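Local structure of p800 reaction center core protein (Heliobacterium modesticaldum, 5V8K) at residues M85-L88 / A89-L93; A20-K23 / A24-H28. The protein forms the core of a homodimeric photosynthetic reaction center, holding bacteriochlorophylls in the membrane and contributing cysteines to a 4Fe-4S cluster. All coordinates share one frame; numbering follows the deposited sequence.

Contact 1: M85-L88 / A89-L93. With GBF (Bacteriochlorophyll g), chain J.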
ATOM      1  N   MET A  85      26.357 -26.090  25.355  1.00 50.07           N
ATOM      2  CA  MET A  85      25.590 -26.488  26.526  1.00 50.64           C
ATOM      3  C   MET A  85      24.103 -26.203  26.354  1.00 53.50           C
ATOM      4  O   MET A  85      23.271 -26.961  26.854  1.00 50.41           O
ATOM      5  CB  MET A  85      26.138 -25.791  27.770  1.00 53.22           C
ATOM      6  CG  MET A  85      27.595 -26.141  28.075  1.00 57.56           C
ATOM      7  SD  MET A  85      27.724 -27.671  28.978  1.00 62.02           S
ATOM      8  CE  MET A  85      27.450 -28.944  27.785  1.00 56.38           C
ATOM      9  N   HIS A  86      23.743 -25.111  25.680  1.00 46.33           N
ATOM     10  CA  HIS A  86      22.324 -24.846  25.466  1.00 45.61           C
ATOM     11  C   HIS A  86      21.720 -25.804  24.462  1.00 50.28           C
ATOM     12  O   HIS A  86      20.520 -26.104  24.547  1.00 45.75           O
ATOM     13  CB  HIS A  86      22.098 -23.406  25.013  1.00 44.28           C
ATOM     14  CG  HIS A  86      22.215 -22.447  26.133  1.00 46.19           C
ATOM     15  ND1 HIS A  86      23.431 -21.995  26.603  1.00 46.42           N
ATOM     16  CD2 HIS A  86      21.278 -21.935  26.950  1.00 44.00           C
ATOM     17  CE1 HIS A  86      23.222 -21.193  27.628  1.00 46.64           C
ATOM     18  NE2 HIS A  86      21.928 -21.142  27.857  1.00 44.57           N
ATOM     19  N   LEU A  87      22.519 -26.263  23.498  1.00 49.16           N
ATOM     20  CA  LEU A  87      22.057 -27.286  22.575  1.00 51.40           C
ATOM     21  C   LEU A  87      21.802 -28.592  23.314  1.00 52.88           C
ATOM     22  O   LEU A  87      20.773 -29.244  23.106  1.00 52.86           O
ATOM     23  CB  LEU A  87      23.073 -27.502  21.460  1.00 52.75           C
ATOM     24  CG  LEU A  87      22.668 -28.564  20.438  1.00 54.69           C
ATOM     25  CD1 LEU A  87      21.416 -28.179  19.682  1.00 50.90           C
ATOM     26  CD2 LEU A  87      23.779 -28.765  19.465  1.00 54.76           C
ATOM     27  N   LEU A  88      22.751 -29.001  24.165  1.00 51.76           N
ATOM     28  CA  LEU A  88      22.545 -30.165  25.013  1.00 52.80           C
ATOM     29  C   LEU A  88      21.230 -30.054  25.769  1.00 54.37           C
ATOM     30  O   LEU A  88      20.420 -30.988  25.771  1.00 53.46           O
ATOM     31  CB  LEU A  88      23.715 -30.316  26.002  1.00 57.18           C
ATOM     32  CG  LEU A  88      23.607 -31.541  26.921  1.00 59.50           C
ATOM     33  CD1 LEU A  88      23.535 -32.799  26.097  1.00 59.37           C
ATOM     34  CD2 LEU A  88      24.773 -31.654  27.911  1.00 60.72           C
ATOM     35  N   ALA A  89      21.006 -28.902  26.418  1.00 48.77           N
ATOM     36  CA  ALA A  89      19.758 -28.664  27.147  1.00 49.52           C
ATOM     37  C   ALA A  89      18.547 -28.783  26.228  1.00 48.14           C
ATOM     38  O   ALA A  89      17.543 -29.404  26.589  1.00 52.31           O
ATOM     39  CB  ALA A  89      19.805 -27.283  27.799  1.00 47.81           C
ATOM     40  N   ALA A  90      18.638 -28.228  25.022  1.00 51.38           N
ATOM     41  CA  ALA A  90      17.519 -28.315  24.088  1.00 54.21           C
ATOM     42  C   ALA A  90      17.200 -29.766  23.737  1.00 56.71           C
ATOM     43  O   ALA A  90      16.025 -30.160  23.689  1.00 53.43           O
ATOM     44  CB  ALA A  90      17.823 -27.523  22.818  1.00 50.52           C
ATOM     45  N   ILE A  91      18.229 -30.571  23.477  1.00 57.02           N
ATOM     46  CA  ILE A  91      17.997 -31.954  23.078  1.00 58.80           C
ATOM     47  C   ILE A  91      17.395 -32.746  24.229  1.00 59.24           C
ATOM     48  O   ILE A  91      16.529 -33.601  24.019  1.00 61.00           O
ATOM     49  CB  ILE A  91      19.305 -32.585  22.564  1.00 59.64           C
ATOM     50  CG1 ILE A  91      19.698 -31.950  21.234  1.00 59.11           C
ATOM     51  CG2 ILE A  91      19.160 -34.107  22.381  1.00 59.71           C
ATOM     52  CD1 ILE A  91      21.143 -32.258  20.866  1.00 61.35           C
ATOM     53  N   ILE A  92      17.848 -32.481  25.460  1.00 56.59           N
ATOM     54  CA  ILE A  92      17.309 -33.169  26.630  1.00 55.92           C
ATOM     55  C   ILE A  92      15.847 -32.785  26.842  1.00 58.74           C
ATOM     56  O   ILE A  92      15.013 -33.634  27.168  1.00 59.39           O
ATOM     57  CB  ILE A  92      18.154 -32.849  27.874  1.00 56.94           C
ATOM     58  CG1 ILE A  92      19.571 -33.409  27.720  1.00 58.91           C
ATOM     59  CG2 ILE A  92      17.508 -33.425  29.128  1.00 57.59           C
ATOM     60  CD1 ILE A  92      20.511 -33.064  28.880  1.00 58.10           C
ATOM     61  N   LEU A  93      15.524 -31.490  26.681  1.00 54.02           N
ATOM     62  CA  LEU A  93      14.155 -31.011  26.862  1.00 53.74           C
ATOM     63  C   LEU A  93      13.239 -31.532  25.767  1.00 55.12           C
ATOM     64  O   LEU A  93      12.113 -31.963  26.048  1.00 53.82           O
ATOM     65  CB  LEU A  93      14.134 -29.485  26.869  1.00 53.23           C
ATOM     66  CG  LEU A  93      14.815 -28.857  28.075  1.00 53.54           C
ATOM     67  CD1 LEU A  93      15.178 -27.429  27.775  1.00 48.90           C
ATOM     68  CD2 LEU A  93      13.884 -28.940  29.253  1.00 53.31           C
TER
HETATM   69 MG   GBF J1008      20.997 -19.990  29.810  1.00 47.96          MG
HETATM   70  CHA GBF J1008      21.648 -16.810  28.483  1.00 43.91           C
HETATM   71  CHB GBF J1008      23.732 -19.719  31.686  1.00 47.78           C
HETATM   72  CHC GBF J1008      19.927 -22.885  31.305  1.00 48.01           C
HETATM   73  CHD GBF J1008      17.819 -19.813  28.136  1.00 45.44           C
HETATM   74  NA  GBF J1008      22.463 -18.672  29.915  1.00 50.01           N
HETATM   75  C1A GBF J1008      22.665 -17.462  29.378  1.00 48.06           C
HETATM   76  C2A GBF J1008      23.765 -16.613  29.949  1.00 50.07           C
HETATM   77  C3A GBF J1008      24.578 -17.708  30.621  1.00 48.66           C
HETATM   78  C4A GBF J1008      23.514 -18.767  30.754  1.00 48.43           C
HETATM   79  CMA GBF J1008      25.763 -18.228  29.781  1.00 47.39           C
HETATM   80  CAA GBF J1008      23.430 -15.477  30.924  1.00 44.98           C
HETATM   81  CBA GBF J1008      22.535 -15.916  32.065  1.00 45.31           C
HETATM   82  CGA GBF J1008      21.098 -16.071  31.658  1.00 51.70           C
HETATM   83  O1A GBF J1008      20.495 -15.189  31.061  1.00 51.82           O
HETATM   84  O2A GBF J1008      20.339 -17.035  32.402  1.00 53.41           O
HETATM   85  NB  GBF J1008      21.705 -21.097  31.367  1.00 47.44           N
HETATM   86  C1B GBF J1008      22.881 -20.888  31.985  1.00 52.14           C
HETATM   87  C2B GBF J1008      23.043 -21.832  32.984  1.00 53.86           C
HETATM   88  C3B GBF J1008      21.986 -22.720  32.868  1.00 57.74           C
HETATM   89  C4B GBF J1008      21.193 -22.261  31.782  1.00 52.97           C
HETATM   90  CMB GBF J1008      24.162 -21.889  33.994  1.00 51.75           C
HETATM   91  CAB GBF J1008      21.871 -23.866  33.802  1.00 61.02           C
HETATM   92  CBB GBF J1008      21.043 -24.874  33.782  1.00 68.46           C
HETATM   93  NC  GBF J1008      19.257 -21.070  29.748  1.00 53.19           N
HETATM   94  C1C GBF J1008      19.023 -22.233  30.348  1.00 48.87           C
HETATM   95  C2C GBF J1008      17.817 -23.081  30.165  1.00 49.75           C
HETATM   96  C3C GBF J1008      17.297 -22.059  29.245  1.00 48.83           C
HETATM   97  C4C GBF J1008      18.117 -20.948  29.034  1.00 46.44           C
HETATM   98  CMC GBF J1008      18.199 -24.398  29.488  1.00 51.23           C
HETATM   99  CAC GBF J1008      15.984 -22.181  28.551  1.00 50.86           C
HETATM  100  CBC GBF J1008      15.041 -23.353  28.753  1.00 55.78           C
HETATM  101  ND  GBF J1008      19.924 -18.747  28.639  1.00 49.00           N
HETATM  102  C1D GBF J1008      18.758 -18.685  28.006  1.00 46.62           C
HETATM  103  C2D GBF J1008      18.351 -17.410  27.102  1.00 46.44           C
HETATM  104  C3D GBF J1008      19.575 -16.821  27.422  1.00 47.73           C
HETATM  105  C4D GBF J1008      20.468 -17.535  28.265  1.00 46.32           C
HETATM  106  CMD GBF J1008      17.166 -16.997  26.292  1.00 49.55           C
HETATM  107  CAD GBF J1008      20.264 -15.556  27.065  1.00 49.44           C
HETATM  108  OBD GBF J1008      19.938 -14.533  26.394  1.00 48.04           O
HETATM  109  CBD GBF J1008      21.652 -15.574  27.659  1.00 51.29           C
HETATM  110  CGD GBF J1008      22.713 -15.477  26.615  1.00 55.34           C
HETATM  111  O1D GBF J1008      22.800 -16.151  25.601  1.00 60.52           O
HETATM  112  O2D GBF J1008      23.731 -14.508  26.785  1.00 59.96           O
HETATM  113  CED GBF J1008      24.576 -14.455  25.641  1.00 64.95           C
HETATM  114  C1  GBF J1008      19.093 -17.474  31.897  1.00 52.56           C
HETATM  115  C2  GBF J1008      18.794 -18.879  32.381  1.00 54.50           C
HETATM  116  C3  GBF J1008      18.467 -19.121  33.649  1.00 54.50           C
HETATM  117  C4  GBF J1008      18.406 -17.969  34.589  1.00 50.77           C
HETATM  118  C5  GBF J1008      18.194 -20.537  34.117  1.00 61.07           C
HETATM  119  C6  GBF J1008      19.096 -20.916  35.291  1.00 69.60           C
HETATM  120  C7  GBF J1008      18.882 -22.371  35.680  1.00 73.37           C
HETATM  121  C8  GBF J1008      18.799 -22.780  36.961  1.00 78.44           C
HETATM  122  C9  GBF J1008      18.577 -24.240  37.293  1.00 81.13           C
HETATM  123  C10 GBF J1008      18.897 -21.816  38.104  1.00 83.64           C
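Leu87 and Ile91, one turn apart on helix 77-97, meet through Leu87 CG and Ile91 CD1 at 4.0 Å, and Leu88 and Ile92 repeat the pairing one residue on. In both pairs the side chains cross obliquely. Each leucine has its CG anti to the backbone N (chi1 -180° and -179°), whereas each isoleucine sends CG1 the other way, anti to its carbonyl carbon, which lays that branch back over the preceding turn: Ile92 CG1 comes within 3.2 Å of Leu88 O. Beneath them run regular i to i+4 backbone hydrogen bonds, among them Ile91 N to Leu87 O at 2.9 Å.

His86 CB points away from the following turn, and the ring reaches the bacteriochlorophyll, where NE2 binds the magnesium at 2.5 Å. Its other nitrogen, ND1, is hydrogen-bonded to the carbonyl of Val82 one turn earlier, which fixes the rotation of the ring while NE2 faces the metal. Ala89 CB packs against the macrocycle methyl CMC at 3.7 Å, a small residue one turn beyond the ligand. With an alanine in place of His86, which has no imidazole to offer the magnesium or Val82 O, the pigment would probably be held less firmly. A histidine on a membrane-spanning helix, ligating the central magnesium axially through NE2, is the classic chlorophyll-binding site of photosynthetic reaction centers.

Contact 2: A20-K23 / A24-H28. With GBF (Bacteriochlorophyll g), chain F.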
ATOM      1  N   ALA A  20      -0.311 -33.416  27.838  1.00 56.73           N
ATOM      2  CA  ALA A  20       0.119 -32.855  26.561  1.00 55.13           C
ATOM      3  C   ALA A  20       0.477 -31.381  26.682  1.00 56.34           C
ATOM      4  O   ALA A  20       1.368 -30.895  25.970  1.00 57.20           O
ATOM      5  CB  ALA A  20      -0.980 -33.038  25.517  1.00 55.34           C
ATOM      6  N   VAL A  21      -0.224 -30.646  27.549  1.00 53.86           N
ATOM      7  CA  VAL A  21       0.097 -29.238  27.745  1.00 53.39           C
ATOM      8  C   VAL A  21       1.474 -29.101  28.368  1.00 53.17           C
ATOM      9  O   VAL A  21       2.316 -28.319  27.905  1.00 52.95           O
ATOM     10  CB  VAL A  21      -0.990 -28.547  28.590  1.00 55.16           C
ATOM     11  CG1 VAL A  21      -0.547 -27.139  28.972  1.00 55.71           C
ATOM     12  CG2 VAL A  21      -2.271 -28.436  27.783  1.00 52.65           C
ATOM     13  N   LEU A  22       1.734 -29.887  29.412  1.00 51.17           N
ATOM     14  CA  LEU A  22       3.053 -29.873  30.037  1.00 51.00           C
ATOM     15  C   LEU A  22       4.137 -30.216  29.033  1.00 50.26           C
ATOM     16  O   LEU A  22       5.196 -29.584  29.017  1.00 52.91           O
ATOM     17  CB  LEU A  22       3.104 -30.845  31.219  1.00 52.78           C
ATOM     18  CG  LEU A  22       4.364 -30.650  32.071  1.00 57.82           C
ATOM     19  CD1 LEU A  22       4.329 -29.314  32.848  1.00 51.96           C
ATOM     20  CD2 LEU A  22       4.534 -31.808  33.010  1.00 58.44           C
ATOM     21  N   LYS A  23       3.893 -31.204  28.177  1.00 51.08           N
ATOM     22  CA  LYS A  23       4.885 -31.559  27.168  1.00 52.15           C
ATOM     23  C   LYS A  23       5.121 -30.408  26.205  1.00 48.70           C
ATOM     24  O   LYS A  23       6.255 -30.156  25.796  1.00 49.20           O
ATOM     25  CB  LYS A  23       4.444 -32.799  26.411  1.00 51.59           C
ATOM     26  CG  LYS A  23       4.406 -34.056  27.288  1.00 54.69           C
ATOM     27  CD  LYS A  23       5.779 -34.574  27.642  1.00 53.86           C
ATOM     28  CE  LYS A  23       5.638 -35.668  28.683  1.00 55.82           C
ATOM     29  NZ  LYS A  23       6.957 -36.073  29.180  1.00 59.01           N
ATOM     30  N   ALA A  24       4.059 -29.691  25.843  1.00 45.86           N
ATOM     31  CA  ALA A  24       4.228 -28.530  24.982  1.00 44.28           C
ATOM     32  C   ALA A  24       5.078 -27.474  25.669  1.00 43.32           C
ATOM     33  O   ALA A  24       5.942 -26.865  25.034  1.00 43.96           O
ATOM     34  CB  ALA A  24       2.866 -27.967  24.589  1.00 44.02           C
ATOM     35  N   HIS A  25       4.867 -27.266  26.973  1.00 45.70           N
ATOM     36  CA  HIS A  25       5.680 -26.308  27.708  1.00 47.74           C
ATOM     37  C   HIS A  25       7.144 -26.730  27.744  1.00 45.00           C
ATOM     38  O   HIS A  25       8.038 -25.902  27.562  1.00 48.45           O
ATOM     39  CB  HIS A  25       5.145 -26.152  29.125  1.00 45.93           C
ATOM     40  CG  HIS A  25       3.857 -25.406  29.213  1.00 45.81           C
ATOM     41  ND1 HIS A  25       3.258 -25.121  30.421  1.00 48.34           N
ATOM     42  CD2 HIS A  25       3.047 -24.885  28.257  1.00 45.09           C
ATOM     43  CE1 HIS A  25       2.135 -24.460  30.207  1.00 47.68           C
ATOM     44  NE2 HIS A  25       1.978 -24.324  28.906  1.00 45.49           N
ATOM     45  N   ILE A  26       7.405 -28.010  28.013  1.00 47.77           N
ATOM     46  CA  ILE A  26       8.771 -28.526  27.969  1.00 49.09           C
ATOM     47  C   ILE A  26       9.390 -28.264  26.601  1.00 46.52           C
ATOM     48  O   ILE A  26      10.504 -27.736  26.502  1.00 49.97           O
ATOM     49  CB  ILE A  26       8.779 -30.029  28.322  1.00 49.30           C
ATOM     50  CG1 ILE A  26       8.217 -30.239  29.732  1.00 50.51           C
ATOM     51  CG2 ILE A  26      10.208 -30.642  28.178  1.00 49.57           C
ATOM     52  CD1 ILE A  26       8.238 -31.689  30.218  1.00 52.31           C
ATOM     53  N   ASN A  27       8.677 -28.622  25.523  1.00 44.93           N
ATOM     54  CA  ASN A  27       9.240 -28.436  24.191  1.00 49.16           C
ATOM     55  C   ASN A  27       9.466 -26.966  23.906  1.00 47.16           C
ATOM     56  O   ASN A  27      10.415 -26.606  23.204  1.00 45.98           O
ATOM     57  CB  ASN A  27       8.338 -29.038  23.117  1.00 44.28           C
ATOM     58  CG  ASN A  27       8.347 -30.549  23.127  1.00 52.53           C
ATOM     59  OD1 ASN A  27       9.368 -31.186  23.400  1.00 50.67           O
ATOM     60  ND2 ASN A  27       7.209 -31.134  22.809  1.00 46.51           N
ATOM     61  N   HIS A  28       8.622 -26.096  24.459  1.00 47.08           N
ATOM     62  CA  HIS A  28       8.874 -24.679  24.275  1.00 42.97           C
ATOM     63  C   HIS A  28      10.177 -24.256  24.954  1.00 43.82           C
ATOM     64  O   HIS A  28      10.924 -23.447  24.406  1.00 41.94           O
ATOM     65  CB  HIS A  28       7.712 -23.850  24.786  1.00 43.86           C
ATOM     66  CG  HIS A  28       8.037 -22.402  24.846  1.00 43.87           C
ATOM     67  ND1 HIS A  28       8.338 -21.756  26.023  1.00 42.07           N
ATOM     68  CD2 HIS A  28       8.185 -21.490  23.865  1.00 41.90           C
ATOM     69  CE1 HIS A  28       8.615 -20.495  25.767  1.00 40.15           C
ATOM     70  NE2 HIS A  28       8.547 -20.315  24.464  1.00 39.58           N
TER
HETATM   71 MG   GBF F1004       0.806 -22.909  27.320  1.00 47.02          MG
HETATM   72  CHA GBF F1004       1.545 -20.102  29.335  1.00 47.14           C
HETATM   73  CHB GBF F1004       3.760 -22.562  25.903  1.00 43.08           C
HETATM   74  CHC GBF F1004      -0.566 -24.758  24.761  1.00 43.92           C
HETATM   75  CHD GBF F1004      -2.347 -22.994  28.941  1.00 46.73           C
HETATM   76  NA  GBF F1004       2.349 -21.659  27.584  1.00 48.79           N
HETATM   77  C1A GBF F1004       2.562 -20.552  28.323  1.00 42.40           C
HETATM   78  C2A GBF F1004       4.012 -20.112  28.520  1.00 49.37           C
HETATM   79  C3A GBF F1004       4.679 -20.892  27.383  1.00 41.33           C
HETATM   80  C4A GBF F1004       3.518 -21.747  26.931  1.00 43.53           C
HETATM   81  CMA GBF F1004       5.200 -19.976  26.270  1.00 39.64           C
HETATM   82  CAA GBF F1004       4.748 -20.353  29.842  1.00 47.70           C
HETATM   83  CBA GBF F1004       4.706 -21.815  30.285  1.00 47.81           C
HETATM   84  CGA GBF F1004       4.698 -21.909  31.797  1.00 52.27           C
HETATM   85  O1A GBF F1004       5.742 -22.028  32.433  1.00 54.86           O
HETATM   86  O2A GBF F1004       3.445 -22.188  32.453  1.00 57.82           O
HETATM   87  NB  GBF F1004       1.508 -23.551  25.541  1.00 42.76           N
HETATM   88  C1B GBF F1004       2.786 -23.380  25.155  1.00 41.92           C
HETATM   89  C2B GBF F1004       2.959 -23.964  23.931  1.00 50.61           C
HETATM   90  C3B GBF F1004       1.756 -24.551  23.614  1.00 48.39           C
HETATM   91  C4B GBF F1004       0.856 -24.319  24.672  1.00 45.89           C
HETATM   92  CMB GBF F1004       4.228 -23.991  23.106  1.00 40.76           C
HETATM   93  CAB GBF F1004       1.657 -25.259  22.337  1.00 48.59           C
HETATM   94  CBB GBF F1004       0.579 -25.609  21.693  1.00 48.84           C
HETATM   95  NC  GBF F1004      -1.064 -23.642  26.919  1.00 49.73           N
HETATM   96  C1C GBF F1004      -1.411 -24.452  25.926  1.00 44.92           C
HETATM   97  C2C GBF F1004      -2.711 -25.153  25.796  1.00 50.26           C
HETATM   98  C3C GBF F1004      -3.079 -24.596  27.103  1.00 47.69           C
HETATM   99  C4C GBF F1004      -2.154 -23.734  27.689  1.00 46.09           C
HETATM  100  CMC GBF F1004      -3.525 -24.525  24.656  1.00 45.02           C
HETATM  101  CAC GBF F1004      -4.370 -24.899  27.780  1.00 48.63           C
HETATM  102  CBC GBF F1004      -5.409 -25.833  27.198  1.00 52.41           C
HETATM  103  ND  GBF F1004      -0.235 -21.889  28.721  1.00 44.70           N
HETATM  104  C1D GBF F1004      -1.397 -21.955  29.367  1.00 45.82           C
HETATM  105  C2D GBF F1004      -1.767 -20.915  30.559  1.00 46.34           C
HETATM  106  C3D GBF F1004      -0.521 -20.309  30.384  1.00 45.18           C
HETATM  107  C4D GBF F1004       0.350 -20.818  29.374  1.00 47.33           C
HETATM  108  CMD GBF F1004      -2.940 -20.678  31.477  1.00 47.64           C
HETATM  109  CAD GBF F1004       0.159 -19.118  30.940  1.00 47.89           C
HETATM  110  OBD GBF F1004      -0.071 -18.345  31.928  1.00 50.00           O
HETATM  111  CBD GBF F1004       1.567 -19.137  30.459  1.00 48.05           C
HETATM  112  CGD GBF F1004       1.992 -17.774  29.997  1.00 46.43           C
HETATM  113  O1D GBF F1004       2.728 -17.050  30.621  1.00 46.70           O
HETATM  114  O2D GBF F1004       1.502 -17.265  28.760  1.00 47.39           O
HETATM  115  CED GBF F1004       1.697 -15.890  28.464  1.00 45.24           C
HETATM  116  C1  GBF F1004       3.357 -22.282  33.881  1.00 58.61           C
HETATM  117  C2  GBF F1004       2.160 -23.127  34.184  1.00 52.54           C
HETATM  118  C3  GBF F1004       0.919 -22.729  33.913  1.00 56.55           C
HETATM  119  C4  GBF F1004       0.645 -21.361  33.329  1.00 54.88           C
HETATM  120  C5  GBF F1004      -0.236 -23.657  34.228  1.00 56.17           C
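Val21 and His25 lie side by side and point the same way, one turn apart, both directed at the same bacteriochlorophyll. Val21 CG1 sits over the face of the imidazole, 4.1 Å from the ring centroid and 26° off its normal, a CH-pi contact, while CG2 turns to the macrocycle and meets its C2C at 3.9 Å. On the opposite face of the His25 ring lies CBA of the pigment's own propionate arm, 3.6 Å above the plane and over its centre. The imidazole is therefore sandwiched between a valine methyl and a pigment methylene, and its NE2 binds the magnesium at 2.4 Å. This pose follows from a CG anti to the carbonyl carbon (chi1 -72°). At the far side of the ring, ND1 is hydrogen-bonded to the keto oxygen OBD of a second bacteriochlorophyll, so one side chain links two pigments.

Ala24 CB approaches C3B of the macrocycle. His28, by contrast, has its CG anti to the backbone N (chi1 169°) and presents a ring face to the methyl CMA, whose nearest ring atom is CE1 at 3.5 Å. On another side of the helix Ile26 folds back, CG1 lying 3.2 Å from Leu22 O, the acceptor of its own backbone N-H.

Lys23, bent at chi2, carries NZ away to a salt bridge with Glu104 and hydrogen bonds to Ser101 OG and Phe96 O. Asn27 ND2 donates to O1D of a further bacteriochlorophyll. Helix 18-39 is thus tied through Lys23 to the end of helix 77-97 and to helix 102-108, against which Leu22 also packs at Glu104 and Leu108, while Pro15 in the preceding loop touches Val21 and Ala24.

In the fold
Contact 2, on helix 18-39, comes first along the chain and contact 1 follows on helix 77-97. Their centres are 15 Å apart, on the same side of the chain's centre, and the two stretches touch where Leu93 O packs 3.1 Å from Ile26 CG2. The helices also meet farther along: Leu87 and Ala90 rest on Ser37 and Ala34, and Leu93 on Leu29. Each contact supplies a histidine to the magnesium of a different bacteriochlorophyll, so two neighbouring helices hold separate pigments at different places along their paired lengths. Such spacing is consistent with the dense pigment array of a reaction center that carries its own antenna.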